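NAP1-binding protein 2 (Saccharomyces cerevisiae, PDB 1YN8) serves as an adaptor that links the PTC1 phosphatase to the PBS2 kinase and so restrains HOG pathway signalling, this chain being its SH3 domain. Local coordinates at residues A[8-11]-A[16-19]; A[29-34]-A[50-55]. All blocks are in the same frame, centred on the assembly; numbering follows the deposited sequence.

Interaction 1. Residues A[8-11]-A[16-19]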
# COMPACT_ATOMS: atom_id res chain seq x y z
N TYR A 8 7.50 4.66 -4.08
CA TYR A 8 8.52 3.81 -4.71
C TYR A 8 7.94 2.46 -5.19
O TYR A 8 6.95 2.00 -4.64
CB TYR A 8 9.65 3.51 -3.72
CG TYR A 8 10.07 4.65 -2.80
CD1 TYR A 8 10.61 5.83 -3.30
CD2 TYR A 8 9.90 4.53 -1.41
CE1 TYR A 8 11.00 6.86 -2.43
CE2 TYR A 8 10.26 5.55 -0.55
CZ TYR A 8 10.82 6.72 -1.06
OH TYR A 8 11.18 7.74 -0.20
N ASP A 9 8.62 1.83 -6.17
CA ASP A 9 8.37 0.42 -6.51
C ASP A 9 8.52 -0.44 -5.24
O ASP A 9 9.40 -0.18 -4.40
CB ASP A 9 9.38 -0.07 -7.57
CG ASP A 9 9.14 0.49 -8.95
OD1 ASP A 9 8.11 1.16 -9.17
OD2 ASP A 9 10.03 0.26 -9.82
N PHE A 10 7.68 -1.46 -5.10
CA PHE A 10 7.82 -2.42 -3.99
C PHE A 10 7.62 -3.86 -4.49
O PHE A 10 6.54 -4.21 -4.97
CB PHE A 10 6.82 -2.09 -2.87
CG PHE A 10 6.79 -3.12 -1.78
CD1 PHE A 10 7.92 -3.37 -1.02
CD2 PHE A 10 5.63 -3.87 -1.54
CE1 PHE A 10 7.89 -4.33 -0.00
CE2 PHE A 10 5.59 -4.82 -0.54
CZ PHE A 10 6.73 -5.06 0.22
N GLU A 11 8.70 -4.64 -4.36
CA GLU A 11 8.82 -6.05 -4.73
C GLU A 11 8.55 -6.95 -3.51
O GLU A 11 9.36 -6.99 -2.57
CB GLU A 11 10.26 -6.28 -5.21
CG GLU A 11 10.59 -7.70 -5.67
CD GLU A 11 10.20 -7.94 -7.11
OE1 GLU A 11 10.51 -7.07 -7.95
OE2 GLU A 11 9.59 -8.99 -7.38
N ASN A 16 1.69 -12.44 1.34
CA ASN A 16 0.94 -11.52 2.20
C ASN A 16 1.09 -10.04 1.76
O ASN A 16 0.30 -9.19 2.16
CB ASN A 16 1.46 -11.69 3.64
CG ASN A 16 0.40 -11.49 4.70
OD1 ASN A 16 -0.71 -11.02 4.43
ND2 ASN A 16 0.73 -11.86 5.93
N GLU A 17 2.12 -9.76 0.94
CA GLU A 17 2.51 -8.39 0.57
C GLU A 17 1.95 -8.00 -0.82
O GLU A 17 1.86 -8.84 -1.72
CB GLU A 17 4.04 -8.25 0.64
CG GLU A 17 4.63 -8.52 2.04
CD GLU A 17 6.15 -8.67 2.10
OE1 GLU A 17 6.88 -8.29 1.16
OE2 GLU A 17 6.63 -9.23 3.12
N LEU A 18 1.55 -6.73 -0.97
CA LEU A 18 0.93 -6.21 -2.20
C LEU A 18 1.97 -5.49 -3.05
O LEU A 18 2.53 -4.50 -2.61
CB LEU A 18 -0.20 -5.22 -1.85
CG LEU A 18 -1.04 -4.62 -2.99
CD1 LEU A 18 -1.98 -5.71 -3.57
CD2 LEU A 18 -1.84 -3.40 -2.58
N ARG A 19 2.19 -5.95 -4.28
CA ARG A 19 3.17 -5.29 -5.17
C ARG A 19 2.74 -3.85 -5.48
O ARG A 19 1.58 -3.58 -5.80
CB ARG A 19 3.33 -6.06 -6.48
CG ARG A 19 4.21 -5.37 -7.54
CD ARG A 19 4.43 -6.20 -8.82
NE ARG A 19 5.17 -7.45 -8.61
CZ ARG A 19 6.49 -7.57 -8.51
NH1 ARG A 19 7.30 -6.52 -8.59
NH2 ARG A 19 7.01 -8.78 -8.34
O HOH W 1 7.14 -3.50 -7.97
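Glu-11 and Arg-19 form a salt bridge across the two arms of the RT loop, the long excursion between strands 2-6 and 25-33 of the SH3 fold. Glu-11 OE2 accepts from Arg-19 NH2 at 2.8 Å, while Arg-19 NH1 reaches Glu-11 OE1 by a weak bond of 3.3 Å. The pairing is twofold but not flat: the carboxylate and guanidinium planes stand 75° apart, and NH2 meets OE2 from above the carboxylate plane. Both side chains run the same way. A water adds a second link, accepting from Arg-19 NH1 at 3.1 Å and giving a weak bond to Phe-10 O. Phe-10 O also takes a CA-H...O contact from Arg-19 CA at 3.5 Å.

Packing falls to Phe-10. With CG anti to the backbone N (chi1 173°), its ring swings across to the other arm, where Leu-18 O lies 3.3 Å from Phe-10 CD2 at the ring edge. The side chains of Phe-10 and Glu-17 cross at about a right angle, yet the carboxylate plane is turned only 28° from the ring; Glu-17 OE1 comes within 3.4 Å of Phe-10 CZ from an oblique direction, and Glu-17 OE2 is bound by Asn-14 ND2. Replacing Phe-10 by an alanine would probably open a gap beside Leu-18 O and the carboxylate of Glu-17, leaving the two arms held mainly by the salt bridge and backbone contacts.

Phe-10 shares backbone hydrogen bonding with Leu-20 and packs on Pro-51, while Leu-18 bonds through its backbone to Leu-49, tying the loop to strand 47-51.

Interaction 2. Residues A[29-34]-A[50-55]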
# COMPACT_ATOMS: atom_id res chain seq x y z
N SER A 29 -6.43 0.78 4.54
CA SER A 29 -7.50 0.31 5.43
C SER A 29 -7.23 0.53 6.92
O SER A 29 -8.12 0.94 7.68
CB SER A 29 -7.74 -1.16 5.16
OG SER A 29 -8.00 -1.38 3.79
N TYR A 30 -6.00 0.18 7.36
CA TYR A 30 -5.55 0.26 8.73
C TYR A 30 -4.04 -0.04 8.82
O TYR A 30 -3.43 -0.51 7.85
CB TYR A 30 -6.31 -0.70 9.66
CG TYR A 30 -6.13 -2.21 9.42
CD1 TYR A 30 -5.24 -2.95 10.19
CD2 TYR A 30 -6.90 -2.89 8.50
CE1 TYR A 30 -5.10 -4.34 10.02
CE2 TYR A 30 -6.77 -4.28 8.32
CZ TYR A 30 -5.87 -4.99 9.08
OH TYR A 30 -5.76 -6.38 8.91
N LYS A 31 -3.48 0.26 9.99
CA LYS A 31 -2.10 -0.11 10.33
C LYS A 31 -2.05 -1.48 11.01
O LYS A 31 -2.58 -1.67 12.13
CB LYS A 31 -1.47 0.95 11.23
CG LYS A 31 0.02 0.70 11.58
CD LYS A 31 0.62 1.92 12.27
CE LYS A 31 2.07 1.69 12.59
NZ LYS A 31 2.67 2.81 13.38
N HIS A 32 -1.34 -2.41 10.37
CA HIS A 32 -1.19 -3.78 10.91
C HIS A 32 -0.21 -3.89 12.09
O HIS A 32 -0.45 -4.64 13.04
CB HIS A 32 -0.77 -4.74 9.78
CG HIS A 32 -0.29 -6.06 10.29
ND1 HIS A 32 -1.14 -7.11 10.53
CD2 HIS A 32 0.94 -6.48 10.66
CE1 HIS A 32 -0.45 -8.13 11.00
NE2 HIS A 32 0.82 -7.78 11.09
N GLY A 33 0.94 -3.22 11.97
CA GLY A 33 1.92 -3.13 13.06
C GLY A 33 3.02 -2.16 12.67
O GLY A 33 2.89 -1.49 11.68
N GLN A 34 4.09 -2.08 13.47
CA GLN A 34 5.21 -1.19 13.20
C GLN A 34 5.73 -1.45 11.78
O GLN A 34 6.21 -2.54 11.48
CB GLN A 34 6.33 -1.43 14.23
CG GLN A 34 7.66 -0.69 13.97
CD GLN A 34 8.87 -1.38 14.61
OE1 GLN A 34 9.91 -1.55 13.95
NE2 GLN A 34 8.76 -1.79 15.88
N VAL A 50 1.95 -3.43 2.73
CA VAL A 50 2.99 -2.58 2.11
C VAL A 50 3.81 -1.86 3.22
O VAL A 50 3.29 -1.64 4.33
CB VAL A 50 2.38 -1.53 1.16
CG1 VAL A 50 1.50 -2.24 0.09
CG2 VAL A 50 1.56 -0.46 1.95
N PRO A 51 5.05 -1.47 2.92
CA PRO A 51 5.82 -0.73 3.92
C PRO A 51 5.19 0.66 4.24
O PRO A 51 4.82 1.39 3.33
CB PRO A 51 7.20 -0.55 3.26
CG PRO A 51 7.25 -1.58 2.14
CD PRO A 51 5.83 -1.67 1.68
N GLU A 52 5.16 1.02 5.53
CA GLU A 52 4.63 2.31 5.99
C GLU A 52 5.32 3.52 5.32
O GLU A 52 4.66 4.55 5.00
CB GLU A 52 4.74 2.41 7.50
CG GLU A 52 3.95 3.55 8.12
CD GLU A 52 4.06 3.56 9.64
OE1 GLU A 52 4.95 2.90 10.19
OE2 GLU A 52 3.25 4.27 10.27
N GLU A 53 6.63 3.42 5.13
CA GLU A 53 7.41 4.52 4.52
C GLU A 53 7.33 4.63 2.97
O GLU A 53 7.97 5.53 2.38
CB GLU A 53 8.88 4.44 4.97
CG GLU A 53 9.12 4.63 6.52
CD GLU A 53 8.43 5.87 7.10
OE1 GLU A 53 8.69 6.99 6.60
OE2 GLU A 53 7.61 5.72 8.06
N PHE A 54 6.61 3.71 2.30
CA PHE A 54 6.52 3.67 0.83
C PHE A 54 5.24 4.34 0.29
O PHE A 54 4.99 4.32 -0.92
CB PHE A 54 6.58 2.22 0.31
CG PHE A 54 8.00 1.66 0.11
CD1 PHE A 54 8.93 1.69 1.15
CD2 PHE A 54 8.37 1.06 -1.09
CE1 PHE A 54 10.20 1.15 0.99
CE2 PHE A 54 9.67 0.53 -1.26
CZ PHE A 54 10.57 0.58 -0.21
N VAL A 55 4.40 4.89 1.19
CA VAL A 55 3.21 5.66 0.74
C VAL A 55 3.10 7.04 1.36
O VAL A 55 3.63 7.26 2.47
CB VAL A 55 1.85 4.90 0.96
CG1 VAL A 55 1.91 3.48 0.44
CG2 VAL A 55 1.39 4.96 2.43
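In this SH3 domain the contact bridges the approach to the n-Src loop, at the end of strand 25-33, and the segment that follows strand 47-51. Lys-31 and Glu-52 meet there in a single long salt bridge: Lys-31 NZ lies 3.5 Å from Glu-52 OE2, a weak hydrogen bond at best, and 3.9 Å from Glu-52 OE1. The ammonium thus favours one carboxylate oxygen only slightly. Both side chains leave with CG anti to the backbone N (Lys-31 chi1 -176°) and stay extended, which lets the two chains span the distance between the backbones, crossing obliquely. The lysine's last methylene joins in, Lys-31 CE sitting 3.7 Å from Glu-52 OE2. So near the surface, the bond is probably a modest electrostatic link rather than a rigid one.

Just beyond Lys-31, His-32 and Gly-33 both face Trp-36 in a classic beta bulge, where the strand leads into the turn toward strand 36-40. Glu-52 is tied to that turn by backbone hydrogen bonding with Gly-35. After strand 47-51 the chain folds back on itself: Phe-54 N donates to Pro-51 O at 3.1 Å, and Pro-51 CG rests over one face of the Phe-54 ring, offset toward its rim.

Along the chain the two contacts come in series: interaction 1 closes within the loop between strands 2-6 and 25-33 before interaction 2 opens at the end of strand 25-33. Their centres lie 11 Å apart, and residues 50-55 directly join them. Phe-10 CE1 comes 3.5 Å from Pro-51 CG, Asp-9 O lies 3.2 Å from Phe-54 CE2, and the rings of Tyr-8 and Phe-54 meet edge-to-face. Aromatic and proline side chains thus gather between the RT loop and residues 51-54, where SH3 domains generally bind proline-rich peptides. They probably form part of that surface, with the salt bridges farther out, on the RT loop and beside the n-Src loop.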